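PDB 3DOR: protein CT_858 from Chlamydia trachomatis, which is a secreted chlamydial protease, CPAF, that probably cleaves proteins as a serine-type endopeptidase. Local coordinates for residues B[115-120]-B[167-172]; B[86-91]-B[180-185]. All blocks are in the same frame, centred on the assembly; numbering follows the deposited sequence.

Interaction 1 (B[115-120]-B[167-172])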
ATOM      1  N   GLU B 115       4.240 -33.259  30.455  1.00 32.98           N
ATOM      2  CA  GLU B 115       5.008 -33.477  29.242  1.00 32.77           C
ATOM      3  C   GLU B 115       4.022 -33.937  28.181  1.00 33.51           C
ATOM      4  O   GLU B 115       3.190 -34.812  28.443  1.00 33.98           O
ATOM      5  CB  GLU B 115       6.075 -34.561  29.440  1.00 31.20           C
ATOM      6  CG  GLU B 115       7.014 -34.664  28.243  1.00 31.82           C
ATOM      7  CD  GLU B 115       7.916 -35.893  28.263  1.00 31.87           C
ATOM      8  OE1 GLU B 115       8.046 -36.544  29.322  1.00 33.51           O
ATOM      9  OE2 GLU B 115       8.508 -36.201  27.206  1.00 33.68           O
ATOM     10  N   LEU B 116       4.096 -33.337  26.996  1.00 32.69           N
ATOM     11  CA  LEU B 116       3.216 -33.721  25.906  1.00 32.97           C
ATOM     12  C   LEU B 116       3.874 -34.904  25.211  1.00 34.35           C
ATOM     13  O   LEU B 116       5.014 -34.807  24.750  1.00 34.59           O
ATOM     14  CB  LEU B 116       3.037 -32.572  24.911  1.00 31.92           C
ATOM     15  CG  LEU B 116       2.204 -32.902  23.666  1.00 31.80           C
ATOM     16  CD1 LEU B 116       0.842 -33.446  24.090  1.00 28.42           C
ATOM     17  CD2 LEU B 116       2.035 -31.656  22.802  1.00 31.42           C
ATOM     18  N   LEU B 117       3.158 -36.020  25.142  1.00 33.15           N
ATOM     19  CA  LEU B 117       3.701 -37.217  24.513  1.00 36.17           C
ATOM     20  C   LEU B 117       3.168 -37.489  23.111  1.00 35.19           C
ATOM     21  O   LEU B 117       3.944 -37.672  22.170  1.00 36.04           O
ATOM     22  CB  LEU B 117       3.439 -38.438  25.400  1.00 34.90           C
ATOM     23  CG  LEU B 117       4.141 -38.425  26.763  1.00 35.53           C
ATOM     24  CD1 LEU B 117       3.741 -39.667  27.550  1.00 34.91           C
ATOM     25  CD2 LEU B 117       5.662 -38.379  26.571  1.00 35.25           C
ATOM     26  N   GLU B 118       1.849 -37.509  22.971  1.00 35.65           N
ATOM     27  CA  GLU B 118       1.240 -37.812  21.688  1.00 38.47           C
ATOM     28  C   GLU B 118       0.025 -36.949  21.382  1.00 39.59           C
ATOM     29  O   GLU B 118      -0.523 -36.272  22.254  1.00 38.92           O
ATOM     30  CB  GLU B 118       0.808 -39.291  21.650  1.00 37.19           C
ATOM     31  CG  GLU B 118       1.770 -40.274  22.338  1.00 39.71           C
ATOM     32  CD  GLU B 118       1.240 -41.718  22.377  1.00 42.48           C
ATOM     33  OE1 GLU B 118       0.022 -41.907  22.601  1.00 41.32           O
ATOM     34  OE2 GLU B 118       2.046 -42.667  22.202  1.00 40.18           O
ATOM     35  N   VAL B 119      -0.384 -36.993  20.120  1.00 42.26           N
ATOM     36  CA  VAL B 119      -1.558 -36.284  19.636  1.00 45.11           C
ATOM     37  C   VAL B 119      -2.279 -37.305  18.753  1.00 47.33           C
ATOM     38  O   VAL B 119      -1.844 -37.590  17.637  1.00 49.05           O
ATOM     39  CB  VAL B 119      -1.171 -35.042  18.806  1.00 45.40           C
ATOM     40  CG1 VAL B 119      -2.422 -34.320  18.330  1.00 44.59           C
ATOM     41  CG2 VAL B 119      -0.308 -34.104  19.646  1.00 44.70           C
ATOM     42  N   ASP B 120      -3.361 -37.873  19.277  1.00 49.40           N
ATOM     43  CA  ASP B 120      -4.146 -38.885  18.566  1.00 50.58           C
ATOM     44  C   ASP B 120      -3.368 -40.172  18.339  1.00 49.95           C
ATOM     45  O   ASP B 120      -3.457 -40.780  17.272  1.00 50.70           O
ATOM     46  CB  ASP B 120      -4.639 -38.356  17.218  1.00 52.37           C
ATOM     47  CG  ASP B 120      -5.697 -37.290  17.366  1.00 54.32           C
ATOM     48  OD1 ASP B 120      -6.584 -37.460  18.230  1.00 56.05           O
ATOM     49  OD2 ASP B 120      -5.651 -36.293  16.615  1.00 55.35           O
ATOM     50  N   THR B 167      -7.086 -36.314  21.080  1.00 41.27           N
ATOM     51  CA  THR B 167      -6.560 -36.717  22.372  1.00 40.33           C
ATOM     52  C   THR B 167      -5.097 -36.366  22.562  1.00 40.55           C
ATOM     53  O   THR B 167      -4.259 -36.642  21.707  1.00 42.08           O
ATOM     54  CB  THR B 167      -6.740 -38.227  22.588  1.00 40.95           C
ATOM     55  OG1 THR B 167      -8.135 -38.541  22.539  1.00 41.58           O
ATOM     56  CG2 THR B 167      -6.184 -38.650  23.937  1.00 40.37           C
ATOM     57  N   LEU B 168      -4.798 -35.755  23.701  1.00 39.50           N
ATOM     58  CA  LEU B 168      -3.435 -35.373  24.021  1.00 38.13           C
ATOM     59  C   LEU B 168      -2.921 -36.324  25.092  1.00 37.12           C
ATOM     60  O   LEU B 168      -3.492 -36.399  26.179  1.00 37.31           O
ATOM     61  CB  LEU B 168      -3.398 -33.939  24.553  1.00 35.58           C
ATOM     62  CG  LEU B 168      -4.040 -32.850  23.690  1.00 35.19           C
ATOM     63  CD1 LEU B 168      -3.923 -31.512  24.401  1.00 33.35           C
ATOM     64  CD2 LEU B 168      -3.361 -32.792  22.336  1.00 34.18           C
ATOM     65  N   LYS B 169      -1.866 -37.072  24.783  1.00 34.93           N
ATOM     66  CA  LYS B 169      -1.310 -37.971  25.778  1.00 35.23           C
ATOM     67  C   LYS B 169      -0.189 -37.219  26.485  1.00 34.16           C
ATOM     68  O   LYS B 169       0.756 -36.747  25.853  1.00 34.79           O
ATOM     69  CB  LYS B 169      -0.751 -39.244  25.143  1.00 36.06           C
ATOM     70  CG  LYS B 169      -0.315 -40.261  26.190  1.00 37.95           C
ATOM     71  CD  LYS B 169       0.287 -41.521  25.567  1.00 40.66           C
ATOM     72  CE  LYS B 169       0.624 -42.546  26.645  1.00 39.12           C
ATOM     73  NZ  LYS B 169       1.128 -43.833  26.083  1.00 40.76           N
ATOM     74  N   ILE B 170      -0.298 -37.119  27.800  1.00 32.86           N
ATOM     75  CA  ILE B 170       0.687 -36.405  28.590  1.00 35.21           C
ATOM     76  C   ILE B 170       1.253 -37.277  29.703  1.00 35.70           C
ATOM     77  O   ILE B 170       0.697 -38.329  30.034  1.00 37.13           O
ATOM     78  CB  ILE B 170       0.036 -35.188  29.248  1.00 35.73           C
ATOM     79  CG1 ILE B 170      -1.044 -35.670  30.227  1.00 38.55           C
ATOM     80  CG2 ILE B 170      -0.601 -34.303  28.184  1.00 33.93           C
ATOM     81  CD1 ILE B 170      -1.596 -34.602  31.135  1.00 42.52           C
ATOM     82  N   ARG B 171       2.373 -36.846  30.271  1.00 34.72           N
ATOM     83  CA  ARG B 171       2.947 -37.559  31.397  1.00 34.92           C
ATOM     84  C   ARG B 171       3.132 -36.568  32.530  1.00 34.02           C
ATOM     85  O   ARG B 171       3.650 -35.474  32.325  1.00 35.01           O
ATOM     86  CB  ARG B 171       4.296 -38.196  31.063  1.00 36.33           C
ATOM     87  CG  ARG B 171       4.977 -38.750  32.321  1.00 40.24           C
ATOM     88  CD  ARG B 171       5.877 -39.931  32.036  1.00 44.69           C
ATOM     89  NE  ARG B 171       6.892 -39.601  31.052  1.00 47.74           N
ATOM     90  CZ  ARG B 171       7.147 -40.342  29.982  1.00 52.00           C
ATOM     91  NH1 ARG B 171       6.451 -41.459  29.777  1.00 51.20           N
ATOM     92  NH2 ARG B 171       8.083 -39.955  29.115  1.00 51.18           N
ATOM     93  N   ARG B 172       2.688 -36.950  33.721  1.00 34.18           N
ATOM     94  CA  ARG B 172       2.812 -36.096  34.890  1.00 32.29           C
ATOM     95  C   ARG B 172       4.254 -36.132  35.342  1.00 34.28           C
ATOM     96  O   ARG B 172       4.993 -37.068  35.013  1.00 32.84           O
ATOM     97  CB  ARG B 172       1.939 -36.609  36.031  1.00 30.59           C
ATOM     98  CG  ARG B 172       0.468 -36.724  35.703  1.00 32.47           C
ATOM     99  CD  ARG B 172      -0.125 -35.408  35.247  1.00 33.59           C
ATOM    100  NE  ARG B 172      -1.575 -35.437  35.386  1.00 35.16           N
ATOM    101  CZ  ARG B 172      -2.394 -34.466  35.000  1.00 36.89           C
ATOM    102  NH1 ARG B 172      -1.905 -33.365  34.435  1.00 34.06           N
ATOM    103  NH2 ARG B 172      -3.704 -34.603  35.182  1.00 34.12           N
TER

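Interaction 2 (B[86-91]-B[180-185]). With SO4 (sulfate ion), chain L.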
ATOM      1  N   LEU B  86      -6.241 -24.478  20.016  1.00 30.91           N
ATOM      2  CA  LEU B  86      -6.308 -25.136  21.320  1.00 30.79           C
ATOM      3  C   LEU B  86      -5.559 -24.219  22.290  1.00 31.49           C
ATOM      4  O   LEU B  86      -4.412 -23.854  22.043  1.00 32.06           O
ATOM      5  CB  LEU B  86      -5.665 -26.521  21.267  1.00 29.24           C
ATOM      6  CG  LEU B  86      -6.513 -27.526  20.470  1.00 31.88           C
ATOM      7  CD1 LEU B  86      -5.808 -28.872  20.360  1.00 27.88           C
ATOM      8  CD2 LEU B  86      -7.867 -27.669  21.163  1.00 28.42           C
ATOM      9  N   PRO B  87      -6.203 -23.838  23.409  1.00 32.14           N
ATOM     10  CA  PRO B  87      -5.667 -22.951  24.450  1.00 31.16           C
ATOM     11  C   PRO B  87      -4.493 -23.428  25.309  1.00 31.65           C
ATOM     12  O   PRO B  87      -4.543 -23.345  26.542  1.00 31.62           O
ATOM     13  CB  PRO B  87      -6.896 -22.648  25.293  1.00 31.52           C
ATOM     14  CG  PRO B  87      -7.605 -23.966  25.280  1.00 33.69           C
ATOM     15  CD  PRO B  87      -7.507 -24.391  23.823  1.00 32.72           C
ATOM     16  N   TYR B  88      -3.437 -23.908  24.667  1.00 30.43           N
ATOM     17  CA  TYR B  88      -2.257 -24.362  25.396  1.00 31.69           C
ATOM     18  C   TYR B  88      -0.977 -23.845  24.769  1.00 31.73           C
ATOM     19  O   TYR B  88      -0.973 -23.397  23.623  1.00 31.00           O
ATOM     20  CB  TYR B  88      -2.201 -25.884  25.439  1.00 32.85           C
ATOM     21  CG  TYR B  88      -3.484 -26.494  25.917  1.00 34.72           C
ATOM     22  CD1 TYR B  88      -4.462 -26.904  25.009  1.00 34.68           C
ATOM     23  CD2 TYR B  88      -3.747 -26.622  27.277  1.00 34.53           C
ATOM     24  CE1 TYR B  88      -5.677 -27.425  25.449  1.00 37.63           C
ATOM     25  CE2 TYR B  88      -4.957 -27.142  27.729  1.00 37.18           C
ATOM     26  CZ  TYR B  88      -5.917 -27.537  26.812  1.00 37.19           C
ATOM     27  OH  TYR B  88      -7.123 -28.012  27.260  1.00 39.81           O
ATOM     28  N   THR B  89       0.105 -23.886  25.537  1.00 30.72           N
ATOM     29  CA  THR B  89       1.393 -23.449  25.034  1.00 30.47           C
ATOM     30  C   THR B  89       2.453 -24.430  25.507  1.00 30.09           C
ATOM     31  O   THR B  89       2.569 -24.720  26.696  1.00 31.72           O
ATOM     32  CB  THR B  89       1.765 -22.035  25.523  1.00 32.03           C
ATOM     33  OG1 THR B  89       0.732 -21.107  25.152  1.00 34.12           O
ATOM     34  CG2 THR B  89       3.082 -21.592  24.886  1.00 30.29           C
ATOM     35  N   VAL B  90       3.219 -24.947  24.563  1.00 29.93           N
ATOM     36  CA  VAL B  90       4.269 -25.898  24.870  1.00 33.44           C
ATOM     37  C   VAL B  90       5.638 -25.281  24.597  1.00 35.19           C
ATOM     38  O   VAL B  90       5.758 -24.340  23.810  1.00 36.58           O
ATOM     39  CB  VAL B  90       4.087 -27.173  24.015  1.00 34.30           C
ATOM     40  CG1 VAL B  90       5.322 -28.056  24.095  1.00 35.23           C
ATOM     41  CG2 VAL B  90       2.863 -27.935  24.505  1.00 34.74           C
ATOM     42  N   GLN B  91       6.663 -25.795  25.267  1.00 34.27           N
ATOM     43  CA  GLN B  91       8.023 -25.317  25.067  1.00 35.20           C
ATOM     44  C   GLN B  91       8.945 -26.535  25.093  1.00 35.84           C
ATOM     45  O   GLN B  91       8.856 -27.381  25.990  1.00 36.02           O
ATOM     46  CB  GLN B  91       8.412 -24.326  26.167  1.00 37.07           C
ATOM     47  CG  GLN B  91       9.706 -23.571  25.905  1.00 41.16           C
ATOM     48  CD  GLN B  91       9.950 -22.463  26.926  1.00 45.15           C
ATOM     49  OE1 GLN B  91      10.863 -21.644  26.774  1.00 46.87           O
ATOM     50  NE2 GLN B  91       9.135 -22.438  27.973  1.00 44.62           N
ATOM     51  N   VAL B 180      -5.837 -36.870  27.662  1.00 41.79           N
ATOM     52  CA  VAL B 180      -6.810 -35.800  27.781  1.00 41.52           C
ATOM     53  C   VAL B 180      -7.474 -35.500  26.452  1.00 42.55           C
ATOM     54  O   VAL B 180      -6.837 -35.025  25.510  1.00 41.92           O
ATOM     55  CB  VAL B 180      -6.149 -34.520  28.343  1.00 42.77           C
ATOM     56  CG1 VAL B 180      -7.192 -33.421  28.540  1.00 39.41           C
ATOM     57  CG2 VAL B 180      -5.475 -34.839  29.660  1.00 41.60           C
ATOM     58  N   ARG B 181      -8.765 -35.799  26.387  1.00 43.65           N
ATOM     59  CA  ARG B 181      -9.543 -35.569  25.187  1.00 43.76           C
ATOM     60  C   ARG B 181      -9.903 -34.091  25.186  1.00 43.74           C
ATOM     61  O   ARG B 181     -10.501 -33.573  26.135  1.00 41.10           O
ATOM     62  CB  ARG B 181     -10.803 -36.445  25.200  1.00 46.82           C
ATOM     63  CG  ARG B 181     -11.514 -36.576  23.850  1.00 52.38           C
ATOM     64  CD  ARG B 181     -10.604 -37.175  22.778  1.00 55.23           C
ATOM     65  NE  ARG B 181     -11.324 -37.502  21.546  1.00 58.62           N
ATOM     66  CZ  ARG B 181     -10.743 -37.890  20.412  1.00 60.35           C
ATOM     67  NH1 ARG B 181      -9.424 -38.005  20.336  1.00 60.91           N
ATOM     68  NH2 ARG B 181     -11.484 -38.163  19.345  1.00 61.76           N
ATOM     69  N   VAL B 182      -9.514 -33.413  24.115  1.00 42.72           N
ATOM     70  CA  VAL B 182      -9.766 -31.993  23.972  1.00 42.96           C
ATOM     71  C   VAL B 182     -10.473 -31.684  22.647  1.00 41.20           C
ATOM     72  O   VAL B 182     -10.403 -32.468  21.700  1.00 40.37           O
ATOM     73  CB  VAL B 182      -8.423 -31.225  24.078  1.00 43.70           C
ATOM     74  CG1 VAL B 182      -8.449 -29.982  23.231  1.00 44.72           C
ATOM     75  CG2 VAL B 182      -8.161 -30.863  25.532  1.00 43.56           C
ATOM     76  N   LYS B 183     -11.160 -30.547  22.584  1.00 39.97           N
ATOM     77  CA  LYS B 183     -11.860 -30.170  21.361  1.00 41.27           C
ATOM     78  C   LYS B 183     -11.328 -28.890  20.719  1.00 40.18           C
ATOM     79  O   LYS B 183     -11.253 -27.843  21.365  1.00 38.84           O
ATOM     80  CB  LYS B 183     -13.357 -29.993  21.624  1.00 41.38           C
ATOM     81  CG  LYS B 183     -14.124 -29.635  20.365  1.00 45.21           C
ATOM     82  CD  LYS B 183     -15.586 -29.324  20.633  1.00 47.98           C
ATOM     83  CE  LYS B 183     -16.332 -29.112  19.315  1.00 49.56           C
ATOM     84  NZ  LYS B 183     -17.729 -28.632  19.510  1.00 50.91           N
ATOM     85  N   TRP B 184     -10.969 -28.978  19.442  1.00 39.10           N
ATOM     86  CA  TRP B 184     -10.478 -27.815  18.719  1.00 38.10           C
ATOM     87  C   TRP B 184     -11.502 -26.691  18.741  1.00 38.65           C
ATOM     88  O   TRP B 184     -12.711 -26.923  18.623  1.00 38.41           O
ATOM     89  CB  TRP B 184     -10.207 -28.141  17.246  1.00 36.76           C
ATOM     90  CG  TRP B 184      -8.951 -28.900  16.956  1.00 35.54           C
ATOM     91  CD1 TRP B 184      -8.849 -30.221  16.644  1.00 33.88           C
ATOM     92  CD2 TRP B 184      -7.618 -28.373  16.915  1.00 35.82           C
ATOM     93  NE1 TRP B 184      -7.538 -30.551  16.409  1.00 34.79           N
ATOM     94  CE2 TRP B 184      -6.760 -29.435  16.568  1.00 35.40           C
ATOM     95  CE3 TRP B 184      -7.067 -27.101  17.133  1.00 36.38           C
ATOM     96  CZ2 TRP B 184      -5.376 -29.273  16.435  1.00 36.55           C
ATOM     97  CZ3 TRP B 184      -5.693 -26.935  16.999  1.00 35.19           C
ATOM     98  CH2 TRP B 184      -4.863 -28.018  16.652  1.00 38.05           C
ATOM     99  N   ARG B 185     -11.011 -25.470  18.898  1.00 39.47           N
ATOM    100  CA  ARG B 185     -11.869 -24.299  18.861  1.00 40.58           C
ATOM    101  C   ARG B 185     -11.849 -23.995  17.364  1.00 40.84           C
ATOM    102  O   ARG B 185     -10.843 -23.521  16.833  1.00 40.76           O
ATOM    103  CB  ARG B 185     -11.249 -23.160  19.667  1.00 43.33           C
ATOM    104  CG  ARG B 185     -12.092 -22.745  20.857  1.00 46.75           C
ATOM    105  CD  ARG B 185     -11.468 -23.092  22.199  1.00 47.04           C
ATOM    106  NE  ARG B 185     -11.124 -21.872  22.922  1.00 48.86           N
ATOM    107  CZ  ARG B 185     -10.811 -21.816  24.213  1.00 50.42           C
ATOM    108  NH1 ARG B 185     -10.798 -22.915  24.950  1.00 52.04           N
ATOM    109  NH2 ARG B 185     -10.496 -20.653  24.766  1.00 48.63           N
TER
HETATM  110  S   SO4 L 616     -13.548 -25.698  25.507  1.00 63.04           S
HETATM  111  O1  SO4 L 616     -13.902 -26.436  26.792  1.00 62.14           O
HETATM  112  O2  SO4 L 616     -14.575 -24.614  25.269  1.00 61.09           O
HETATM  113  O3  SO4 L 616     -12.182 -25.047  25.602  1.00 61.44           O
HETATM  114  O4  SO4 L 616     -13.526 -26.737  24.397  1.00 61.52           O

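Interaction 1 (B[115-120]-B[167-172])
Within the PDZ domain, strand 115-119 runs antiparallel to strand 167-171, and a classic beta bulge interrupts the pairing: Leu117 and Glu118 both face Lys169. Two donors therefore grip one carbonyl. Leu117 N meets Lys169 O at 2.6 Å, nearly along the C=O axis, and Glu118 N approaches the same oxygen on a lone pair. On the face carrying Leu116, Val119, Leu168 and Ile170, branched apolar side chains suit a buried surface, packed further by Phe100 and, from helix 124-130, Val127. The other face is charged. Glu118 and Lys169 run alongside each other in the same direction; the extended lysine lays its methylene CD 3.0 Å from Glu118 OE1, while its NZ stays beyond salt-bridge range. Glu115 and Arg171 both hold CG anti to the backbone N. Their carboxylate and guanidinium planes are 68° apart, and the bridge between Glu115 OE1 and Arg171 NH2 is a long 3.4 Å, its hydrogen bond weak; Leu117, crossing obliquely, puts its methyls over one guanidinium face. Asp120, with positive phi (66°), leaves the strand as a short acid able to fold back: OD2 is hydrogen-bonded with Thr166 OG1, and OD1 receives Thr167 N at 3.1 Å from above the carboxylate plane.

Interaction 2 (B[86-91]-B[180-185])
Mostly side chains join residues 86-91 to 180-185 in the PDZ domain, where strands 83-92 and 177-187 belong to one curled antiparallel sheet but have splayed apart here. The first segment is shaped by an inverse gamma turn centred on Pro87, whose ring restricts phi to the region such a turn needs; Tyr88 N closes the turn on Leu86 O at 2.8 Å.

Leu86 carries most of the contact. Its CG stands beside the backbone N, anti to the carbonyl carbon (chi1 -71°), and the extended chi2 of 176° divides the methyls between two partners. CD1 sits over the six-membered ring of Trp184 in a CH-pi contact, 3.7 Å from the centroid and almost exactly on the ring normal, while CG lies above the ring's rim, 3.4 Å from Trp184 CE3. The leucine stands roughly perpendicular to the indole, whose broad flat face suits a branched aliphatic end. Although the CB of Trp184 points away from the other segment, chi1 of -77°, together with chi2, brings the ring back against Leu86. The second methyl, CD2, meets Val182 end to end and also touches Lys183 O.

Val182 is forked to serve two neighbours: CG1 faces Leu86, and CG2 reaches the end of Tyr88, 3.5 Å from its OH. Phe151 and Thr166 also touch the Leu86 side chain.

At the margin the character changes. Arg185, exposed and bent at chi2 and chi3, runs crosswise to Pro87 and lays one guanidinium face over the pyrrolidine ring, NH1 being 3.4 Å from Pro87 CG. A sulfate, probably picked up from the crystallisation solution, comes to the guanidinium edge, where Arg185 NH1 lies 2.6 Å from SO4 O3 in a hydrogen bond that is short but weak, its N-H...O angle strongly bent.

How the interactions relate
Both interactions belong to the PDZ domain and to one curled antiparallel sheet, with centres 10 Å apart. Along the chain the order is 86-91, 115-120, 167-172, 180-185, so interaction 1 lies within the chain span bracketed by interaction 2. The consecutive strands 165-171 and 177-187 pair side by side, which joins the two contacts directly: Leu168 O probably accepts a hydrogen bond from Val180 N, and Thr167 OG1 probably one from Arg181 NH1, while Ile170 CD1 packs on Val180 CG2. Backbone pairing through a bulge in interaction 1 and side-chain packing across splayed strands in interaction 2 thus tie together early and late parts of the domain.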